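Local coordinates for protein myosin-I heavy chain (Dictyostelium discoideum, PDB 5EJR) that is the tail part of an actin-based class VII myosin motor with ATPase activity, involved in the early steps of phagocytosis and in adhesion, at residues L60-A64 / N100-E106; F216-K222 / V239-I245; M252-V258 / Y291-R297. One frame throughout, in Å; residues are numbered along the deposited sequence.

Contact 1: residues L60-A64 / N100-E106; sequences LSKKA and NHELRDE
L60 and L103 meet where one turn of helix 58-75 lies against the loop that leads into helix 104-113. The two methyls of L103 reach different parts of that turn. L103 CD1 lies 3.4 Å from L60 O and 3.9 Å from L60 CB. L103 CD2 lies 3.7 Å from K63 CB. L103 is thus laid across the turn, with A64 at the margin of the same patch. L60 O takes its helical bond from A64 N, and CD1 of L103 packs against it as well.

The far end of L60 meets E102. The two side chains cross at about a right angle, and both L60 methyls touch E102 CG, with L60 CD2 at 3.7 Å from it. This is contact with the aliphatic part of the glutamate. The first torsion of E102 (chi1 45°) sets CG between the backbone N and the carbonyl carbon, which puts CG, rather than the carboxylate, against the L60 methyls.

K63 runs out extended beyond CG and crosses N100 at about a right angle. K63 NZ gives a hydrogen bond of 2.8 Å to N100 OD1. The donor stands above the carbonyl plane, 39° out of it. N100 ND2 is held by R96 O, so both ends of the amide have a partner and its flip is settled.

At the other end, A64 CB packs against the carboxylate of E106. In the conformer described, E106 OE2 is bonded to L53 N; a second conformer leaves both details doubtful. Together these contacts form helix-to-loop packing with an apolar centre and a polar edge, within the helical MyTH4 domain of the myosin tail.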
# COMPACT_ATOMS: atom_id res chain seq x y z
N LEU A 60 27.99 -13.47 -5.12
CA LEU A 60 26.68 -13.83 -5.65
C LEU A 60 26.27 -15.25 -5.29
O LEU A 60 25.09 -15.49 -5.01
CB LEU A 60 26.64 -13.62 -7.18
CG LEU A 60 26.82 -12.18 -7.66
CD1 LEU A 60 27.09 -12.12 -9.14
CD2 LEU A 60 25.65 -11.28 -7.26
N SER A 61 27.24 -16.19 -5.29
CA SER A 61 27.01 -17.60 -4.96
C SER A 61 26.59 -17.77 -3.50
O SER A 61 25.77 -18.64 -3.21
CB SER A 61 28.26 -18.45 -5.22
OG SER A 61 28.93 -18.05 -6.41
N LYS A 62 27.16 -16.95 -2.59
CA LYS A 62 26.84 -16.99 -1.16
C LYS A 62 25.37 -16.62 -0.93
O LYS A 62 24.71 -17.26 -0.11
CB LYS A 62 27.78 -16.08 -0.36
CG LYS A 62 27.74 -16.32 1.15
CD LYS A 62 28.58 -15.30 1.91
CE LYS A 62 28.39 -15.37 3.41
NZ LYS A 62 29.12 -16.52 4.02
N LYS A 63 24.86 -15.61 -1.66
CA LYS A 63 23.47 -15.14 -1.60
C LYS A 63 22.53 -16.19 -2.23
O LYS A 63 21.40 -16.35 -1.78
CB LYS A 63 23.31 -13.80 -2.33
CG LYS A 63 24.01 -12.61 -1.68
CD LYS A 63 23.88 -11.37 -2.55
CE LYS A 63 24.74 -10.24 -2.05
NZ LYS A 63 24.26 -8.93 -2.54
N ALA A 64 23.03 -16.90 -3.27
CA ALA A 64 22.29 -17.94 -3.99
C ALA A 64 22.05 -19.15 -3.08
O ALA A 64 20.99 -19.77 -3.17
CB ALA A 64 23.06 -18.36 -5.22
N ASN A 100 19.21 -7.79 -6.39
CA ASN A 100 20.38 -8.48 -6.94
C ASN A 100 20.00 -9.00 -8.31
O ASN A 100 19.57 -10.14 -8.49
CB ASN A 100 20.92 -9.55 -6.01
CG ASN A 100 21.25 -9.01 -4.65
OD1 ASN A 100 22.31 -8.41 -4.44
ND2 ASN A 100 20.33 -9.19 -3.71
N HIS A 101 20.05 -8.08 -9.26
CA HIS A 101 19.72 -8.21 -10.67
C HIS A 101 20.38 -9.41 -11.39
O HIS A 101 19.74 -10.06 -12.24
CB HIS A 101 20.07 -6.87 -11.32
CG HIS A 101 20.37 -6.92 -12.77
ND1 HIS A 101 19.37 -6.76 -13.72
CD2 HIS A 101 21.56 -7.05 -13.41
CE1 HIS A 101 19.97 -6.85 -14.89
NE2 HIS A 101 21.29 -7.02 -14.76
N GLU A 102 21.66 -9.68 -11.08
CA GLU A 102 22.47 -10.73 -11.69
C GLU A 102 22.22 -12.10 -11.04
O GLU A 102 22.77 -13.12 -11.46
CB GLU A 102 23.97 -10.33 -11.74
CG GLU A 102 24.56 -9.72 -10.46
CD GLU A 102 24.00 -8.38 -10.00
OE1 GLU A 102 23.43 -8.33 -8.88
OE2 GLU A 102 24.07 -7.40 -10.78
N LEU A 103 21.31 -12.14 -10.07
CA LEU A 103 20.91 -13.36 -9.36
C LEU A 103 19.55 -13.89 -9.87
O LEU A 103 19.08 -14.92 -9.38
CB LEU A 103 20.83 -13.03 -7.87
CG LEU A 103 21.44 -14.00 -6.88
CD1 LEU A 103 22.86 -14.38 -7.25
CD2 LEU A 103 21.42 -13.41 -5.50
N ARG A 104 18.93 -13.20 -10.85
CA ARG A 104 17.59 -13.50 -11.36
C ARG A 104 17.47 -14.85 -12.07
O ARG A 104 16.60 -15.63 -11.68
CB ARG A 104 17.07 -12.36 -12.24
CG ARG A 104 16.67 -11.18 -11.38
CD ARG A 104 16.45 -9.93 -12.19
NE ARG A 104 16.23 -8.77 -11.33
CZ ARG A 104 15.89 -7.58 -11.78
NH1 ARG A 104 15.73 -7.37 -13.07
NH2 ARG A 104 15.70 -6.57 -10.93
N ASP A 105 18.36 -15.15 -13.05
CA ASP A 105 18.40 -16.45 -13.75
C ASP A 105 18.57 -17.60 -12.76
O ASP A 105 17.90 -18.63 -12.89
CB ASP A 105 19.53 -16.49 -14.78
CG ASP A 105 19.29 -15.61 -15.99
OD1 ASP A 105 18.15 -15.15 -16.17
OD2 ASP A 105 20.25 -15.38 -16.75
N GLU A 106 19.45 -17.40 -11.78
CA GLU A 106 19.75 -18.35 -10.73
C GLU A 106 18.54 -18.63 -9.83
O GLU A 106 18.36 -19.77 -9.40
CB GLU A 106 20.97 -17.86 -9.93
CG GLU A 106 21.84 -18.99 -9.40
CD GLU A 106 21.34 -19.63 -8.13
OE1 GLU A 106 20.55 -18.99 -7.40
OE2 GLU A 106 21.75 -20.79 -7.85

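Contact 2: residues F216-K222 / V239-I245; sequences FIDQSTK and VCRQYGI
An offset, nearly parallel aromatic stack joins the first beta hairpin of the ubiquitin-like FERM lobe to the end of helix 232-243. The ring centroids of F216 and Y243 are 4.2 Å apart and the planes differ by 20°. Y243 CD1 sits over the centre of the F216 ring, and the two rings enter the stack from opposite ends. Y243 CG is anti to its own backbone N (chi1 -159°), which carries the ring from the helix out to the turn F216-Q219. The edge of F216 faces the helix, with F216 CZ 3.6 Å from V239 O.

Y243 OH gives a hydrogen bond of 2.8 Å to D218 OD2, which it meets from above the carboxylate plane. The other oxygen, OD1, accepts two bonds. S220 N to D218 OD1, 3.0 Å, closes an Asx turn. S220 OG meets D218 OD1 on its syn side at 2.7 Å. S220 OG also lies at the edge of the Y243 ring.

Beyond the stack, K222 CB packs 3.8 Å from V239 CG1, and K222 CD lies alongside Q242 CB. The helix ends just there in a Schellman motif, with G244 at positive phi.

Three bonds therefore grip the D218 carboxylate and fix its rotation. The two from S220 hold it within the turn; the one from Y243 OH ties the turn to the helix end. With so many donors around it, the carboxylate is likely to stay ionised.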
# COMPACT_ATOMS: atom_id res chain seq x y z
N PHE A 216 -15.24 3.10 4.99
CA PHE A 216 -15.59 4.51 4.83
C PHE A 216 -15.70 5.06 6.24
O PHE A 216 -15.70 4.29 7.19
CB PHE A 216 -16.90 4.69 4.04
CG PHE A 216 -16.71 4.49 2.55
CD1 PHE A 216 -16.65 3.21 2.01
CD2 PHE A 216 -16.63 5.58 1.70
CE1 PHE A 216 -16.44 3.03 0.63
CE2 PHE A 216 -16.44 5.40 0.32
CZ PHE A 216 -16.33 4.13 -0.20
N ILE A 217 -15.78 6.38 6.37
CA ILE A 217 -15.85 7.10 7.64
C ILE A 217 -17.07 6.68 8.51
O ILE A 217 -16.99 6.75 9.74
CB ILE A 217 -15.78 8.64 7.38
CG1 ILE A 217 -15.51 9.46 8.67
CG2 ILE A 217 -17.01 9.15 6.63
CD1 ILE A 217 -14.05 9.53 9.08
N ASP A 218 -18.17 6.23 7.89
CA ASP A 218 -19.38 5.82 8.61
C ASP A 218 -19.26 4.40 9.18
O ASP A 218 -20.20 3.92 9.83
CB ASP A 218 -20.65 6.02 7.75
CG ASP A 218 -20.80 5.13 6.51
OD1 ASP A 218 -19.84 4.42 6.16
OD2 ASP A 218 -21.86 5.20 5.86
N GLN A 219 -18.09 3.75 8.96
CA GLN A 219 -17.72 2.40 9.38
C GLN A 219 -18.32 1.32 8.45
O GLN A 219 -18.09 0.13 8.67
CB GLN A 219 -18.02 2.13 10.87
CG GLN A 219 -17.24 3.01 11.83
CD GLN A 219 -17.78 2.91 13.24
OE1 GLN A 219 -18.62 3.71 13.66
NE2 GLN A 219 -17.33 1.91 13.99
N SER A 220 -19.02 1.75 7.38
CA SER A 220 -19.55 0.84 6.37
C SER A 220 -18.37 0.43 5.49
O SER A 220 -17.33 1.09 5.51
CB SER A 220 -20.67 1.49 5.56
OG SER A 220 -20.20 2.28 4.49
N THR A 221 -18.52 -0.65 4.73
CA THR A 221 -17.44 -1.21 3.91
C THR A 221 -17.91 -1.47 2.49
O THR A 221 -19.12 -1.52 2.25
CB THR A 221 -16.91 -2.51 4.59
OG1 THR A 221 -16.80 -2.31 6.00
CG2 THR A 221 -15.57 -2.93 4.09
N LYS A 222 -16.96 -1.61 1.56
CA LYS A 222 -17.17 -1.96 0.16
C LYS A 222 -16.08 -2.93 -0.28
O LYS A 222 -14.94 -2.86 0.21
CB LYS A 222 -17.21 -0.73 -0.78
CG LYS A 222 -18.50 0.11 -0.69
CD LYS A 222 -19.68 -0.52 -1.42
CE LYS A 222 -20.99 0.16 -1.12
NZ LYS A 222 -22.10 -0.41 -1.92
N VAL A 239 -14.22 1.89 -5.41
CA VAL A 239 -15.05 1.92 -4.19
C VAL A 239 -15.91 3.17 -4.11
O VAL A 239 -17.00 3.11 -3.57
CB VAL A 239 -14.36 1.67 -2.84
CG1 VAL A 239 -14.03 0.21 -2.64
CG2 VAL A 239 -13.16 2.60 -2.61
N CYS A 240 -15.39 4.31 -4.59
CA CYS A 240 -16.12 5.57 -4.57
C CYS A 240 -17.33 5.53 -5.48
O CYS A 240 -18.38 6.00 -5.09
CB CYS A 240 -15.20 6.76 -4.84
SG CYS A 240 -14.11 7.15 -3.44
N ARG A 241 -17.19 4.89 -6.68
CA ARG A 241 -18.29 4.66 -7.63
C ARG A 241 -19.34 3.74 -7.00
O ARG A 241 -20.53 4.02 -7.12
CB ARG A 241 -17.78 4.06 -8.93
CG ARG A 241 -17.42 5.08 -9.99
CD ARG A 241 -16.62 4.46 -11.14
NE ARG A 241 -16.01 5.49 -11.99
CZ ARG A 241 -14.89 6.16 -11.70
NH1 ARG A 241 -14.25 5.93 -10.57
NH2 ARG A 241 -14.43 7.07 -12.54
N GLN A 242 -18.90 2.66 -6.32
CA GLN A 242 -19.79 1.72 -5.61
C GLN A 242 -20.60 2.43 -4.51
O GLN A 242 -21.79 2.19 -4.36
CB GLN A 242 -18.97 0.59 -4.98
CG GLN A 242 -18.63 -0.52 -5.95
CD GLN A 242 -17.90 -1.64 -5.26
OE1 GLN A 242 -18.49 -2.42 -4.49
NE2 GLN A 242 -16.61 -1.73 -5.50
N TYR A 243 -19.94 3.31 -3.75
CA TYR A 243 -20.60 4.08 -2.69
C TYR A 243 -21.64 5.07 -3.24
O TYR A 243 -22.58 5.40 -2.53
CB TYR A 243 -19.55 4.80 -1.84
CG TYR A 243 -20.06 5.18 -0.47
CD1 TYR A 243 -20.03 4.27 0.58
CD2 TYR A 243 -20.56 6.45 -0.22
CE1 TYR A 243 -20.50 4.61 1.84
CE2 TYR A 243 -21.07 6.80 1.03
CZ TYR A 243 -21.02 5.87 2.07
OH TYR A 243 -21.44 6.22 3.33
N GLY A 244 -21.46 5.51 -4.48
CA GLY A 244 -22.38 6.44 -5.12
C GLY A 244 -21.84 7.86 -5.25
O GLY A 244 -22.62 8.76 -5.55
N ILE A 245 -20.52 8.08 -5.03
CA ILE A 245 -19.91 9.41 -5.18
C ILE A 245 -19.94 9.71 -6.69
O ILE A 245 -19.64 8.80 -7.47
CB ILE A 245 -18.47 9.41 -4.58
CG1 ILE A 245 -18.50 9.18 -3.04
CG2 ILE A 245 -17.68 10.68 -4.96
CD1 ILE A 245 -17.19 8.65 -2.43

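Contact 3: residues M252-V258 / Y291-R297; sequences MFGISAV and YFQVRRR. With EDO (1,2-ethanediol), chain C; EDO (1,2-ethanediol), chain E.
Two antiparallel strands, 253-259 and 290-296, pair here in the sheet of the ubiquitin-like FERM lobe. The hydrogen-bonded pairs are G254 with R295, S256 with Q293 and V258 with Y291. V258 N to Y291 O, at 2.8 Å, is nearly straight (175°).

I255, A257, V294 and F292 share one face, covered by helices 232-243 and 274-283. There I255 CG2 touches F292 CD1 at 3.5 Å. On the other face V258 CB lies over the ring of Y291, 4.0 Å from its centroid, as a CH-pi contact. At the F253-R296 pair, where the side chains diverge, R296 CB sits off-centre over the F253 ring, again as CH-pi.

R297 closes the end of the pairing. R297 N bonds to M252 O at 2.7 Å. The R297 side chain bends at chi2 and chi3 (73° and 62°), which turns the guanidinium back beside strand 253-259, toward S256. R297 NH2 bonds to S256 OG at 2.8 Å and more weakly to I255 O at 3.1 Å. With an alanine in place of R297, S256 OG would probably lose its NH2 donor, and I255 O its weak one. R297 NE bonds to O1 of an ethanediol, probably from the crystallisation liquor, at 3.1 Å.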
# COMPACT_ATOMS: atom_id res chain seq x y z
N MET A 252 -11.46 13.93 -5.44
CA MET A 252 -11.26 14.63 -4.18
C MET A 252 -10.96 13.64 -3.09
O MET A 252 -10.61 14.04 -1.98
CB MET A 252 -12.52 15.45 -3.76
CG MET A 252 -13.03 16.43 -4.83
SD MET A 252 -11.70 17.54 -5.33
CE MET A 252 -12.47 18.32 -6.80
N PHE A 253 -11.17 12.35 -3.37
CA PHE A 253 -11.02 11.29 -2.40
C PHE A 253 -9.71 10.55 -2.54
O PHE A 253 -9.11 10.51 -3.61
CB PHE A 253 -12.24 10.34 -2.48
CG PHE A 253 -13.51 10.92 -1.90
CD1 PHE A 253 -14.32 11.76 -2.66
CD2 PHE A 253 -13.87 10.67 -0.58
CE1 PHE A 253 -15.46 12.34 -2.11
CE2 PHE A 253 -14.99 11.29 -0.02
CZ PHE A 253 -15.79 12.10 -0.80
N GLY A 254 -9.28 9.98 -1.42
CA GLY A 254 -8.05 9.20 -1.35
C GLY A 254 -8.21 8.12 -0.32
O GLY A 254 -9.30 7.96 0.25
N ILE A 255 -7.12 7.41 -0.03
CA ILE A 255 -7.10 6.32 0.94
C ILE A 255 -5.99 6.51 1.95
O ILE A 255 -4.91 6.98 1.59
CB ILE A 255 -7.03 4.96 0.19
CG1 ILE A 255 -8.41 4.66 -0.46
CG2 ILE A 255 -6.52 3.80 1.09
CD1 ILE A 255 -8.53 3.36 -1.19
N SER A 256 -6.27 6.16 3.21
CA SER A 256 -5.33 6.15 4.32
C SER A 256 -5.23 4.73 4.92
O SER A 256 -6.21 3.98 4.95
CB SER A 256 -5.75 7.14 5.40
OG SER A 256 -5.60 8.47 4.92
N ALA A 257 -4.03 4.37 5.39
CA ALA A 257 -3.77 3.09 6.08
C ALA A 257 -3.96 3.42 7.56
O ALA A 257 -3.28 4.30 8.08
CB ALA A 257 -2.34 2.62 5.83
N VAL A 258 -4.96 2.82 8.19
CA VAL A 258 -5.32 3.10 9.58
C VAL A 258 -5.02 1.91 10.50
O VAL A 258 -5.48 0.81 10.21
CB VAL A 258 -6.83 3.52 9.68
CG1 VAL A 258 -7.25 3.76 11.14
CG2 VAL A 258 -7.14 4.73 8.81
N TYR A 291 -5.98 -1.25 8.28
CA TYR A 291 -7.07 -1.31 7.32
C TYR A 291 -7.07 -0.06 6.46
O TYR A 291 -6.55 0.97 6.89
CB TYR A 291 -8.44 -1.59 7.98
CG TYR A 291 -8.96 -0.48 8.87
CD1 TYR A 291 -9.74 0.54 8.34
CD2 TYR A 291 -8.72 -0.49 10.24
CE1 TYR A 291 -10.26 1.54 9.16
CE2 TYR A 291 -9.24 0.51 11.07
CZ TYR A 291 -10.01 1.52 10.52
OH TYR A 291 -10.53 2.50 11.33
N PHE A 292 -7.63 -0.17 5.26
CA PHE A 292 -7.77 0.95 4.32
C PHE A 292 -9.07 1.68 4.59
O PHE A 292 -10.12 1.05 4.74
CB PHE A 292 -7.79 0.44 2.88
CG PHE A 292 -6.51 -0.13 2.36
CD1 PHE A 292 -5.38 0.67 2.21
CD2 PHE A 292 -6.44 -1.46 1.95
CE1 PHE A 292 -4.20 0.15 1.69
CE2 PHE A 292 -5.24 -1.98 1.45
CZ PHE A 292 -4.14 -1.17 1.31
N GLN A 293 -9.01 3.03 4.62
CA GLN A 293 -10.18 3.87 4.83
C GLN A 293 -10.22 5.00 3.77
O GLN A 293 -9.23 5.68 3.56
CB GLN A 293 -10.20 4.40 6.26
CG GLN A 293 -11.22 5.50 6.56
CD GLN A 293 -10.93 6.18 7.89
OE1 GLN A 293 -10.01 6.98 8.01
NE2 GLN A 293 -11.75 5.95 8.90
N VAL A 294 -11.35 5.13 3.08
CA VAL A 294 -11.57 6.20 2.11
C VAL A 294 -11.79 7.47 2.92
O VAL A 294 -12.48 7.46 3.95
CB VAL A 294 -12.72 5.91 1.11
CG1 VAL A 294 -13.19 7.18 0.39
CG2 VAL A 294 -12.28 4.86 0.08
N ARG A 295 -11.14 8.55 2.51
CA ARG A 295 -11.26 9.84 3.16
C ARG A 295 -11.37 10.89 2.09
O ARG A 295 -10.83 10.71 1.00
CB ARG A 295 -10.02 10.13 4.03
CG ARG A 295 -9.93 9.27 5.30
CD ARG A 295 -8.88 9.84 6.23
NE ARG A 295 -9.34 11.04 6.95
CZ ARG A 295 -10.12 11.03 8.02
NH1 ARG A 295 -10.64 9.89 8.46
NH2 ARG A 295 -10.42 12.17 8.64
N ARG A 296 -12.02 12.01 2.41
CA ARG A 296 -12.01 13.10 1.45
C ARG A 296 -10.67 13.78 1.68
O ARG A 296 -10.33 14.15 2.82
CB ARG A 296 -13.17 14.08 1.63
CG ARG A 296 -13.04 15.14 0.54
CD ARG A 296 -14.17 16.04 0.50
NE ARG A 296 -13.93 17.18 -0.37
CZ ARG A 296 -14.88 18.06 -0.64
NH1 ARG A 296 -16.10 17.89 -0.15
NH2 ARG A 296 -14.61 19.11 -1.40
N ARG A 297 -9.87 13.77 0.63
CA ARG A 297 -8.50 14.22 0.65
C ARG A 297 -8.35 15.68 0.28
O ARG A 297 -7.60 16.38 0.94
CB ARG A 297 -7.65 13.32 -0.28
CG ARG A 297 -6.12 13.63 -0.29
CD ARG A 297 -5.40 13.19 0.98
NE ARG A 297 -5.46 11.74 1.18
CZ ARG A 297 -5.76 11.15 2.34
NH1 ARG A 297 -6.02 11.88 3.42
NH2 ARG A 297 -5.79 9.83 2.44
C1 EDO C . -7.97 -3.43 4.41
O1 EDO C . -9.19 -2.82 4.86
C2 EDO C . -8.10 -4.97 4.24
O2 EDO C . -7.37 -5.35 3.07
C1 EDO E . -3.38 11.51 -1.85
O1 EDO E . -4.46 10.63 -1.51
C2 EDO E . -2.04 10.69 -2.01
O2 EDO E . -2.07 10.06 -3.29

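In the fold
Contacts 2 and 3 belong to one lobe, with centres about 10 Å apart. They touch directly: F216 and V239 pack on V294, and C240 packs on F253. Helix 232-243, which ends in contact 2, also covers the sheet face of contact 3. Contact 1 stands apart in the MyTH4 domain, its centre about 45 Å from that of contact 2 and 39 Å from that of contact 3. All three are partly buried, but contact 3 has no exposed residue and is nearest the centre of the chain. Contact 3 rests mainly on backbone bonds. Contact 2 relies on stacked rings and a carboxylate, and contact 1 on leucine packing with one side-chain hydrogen bond.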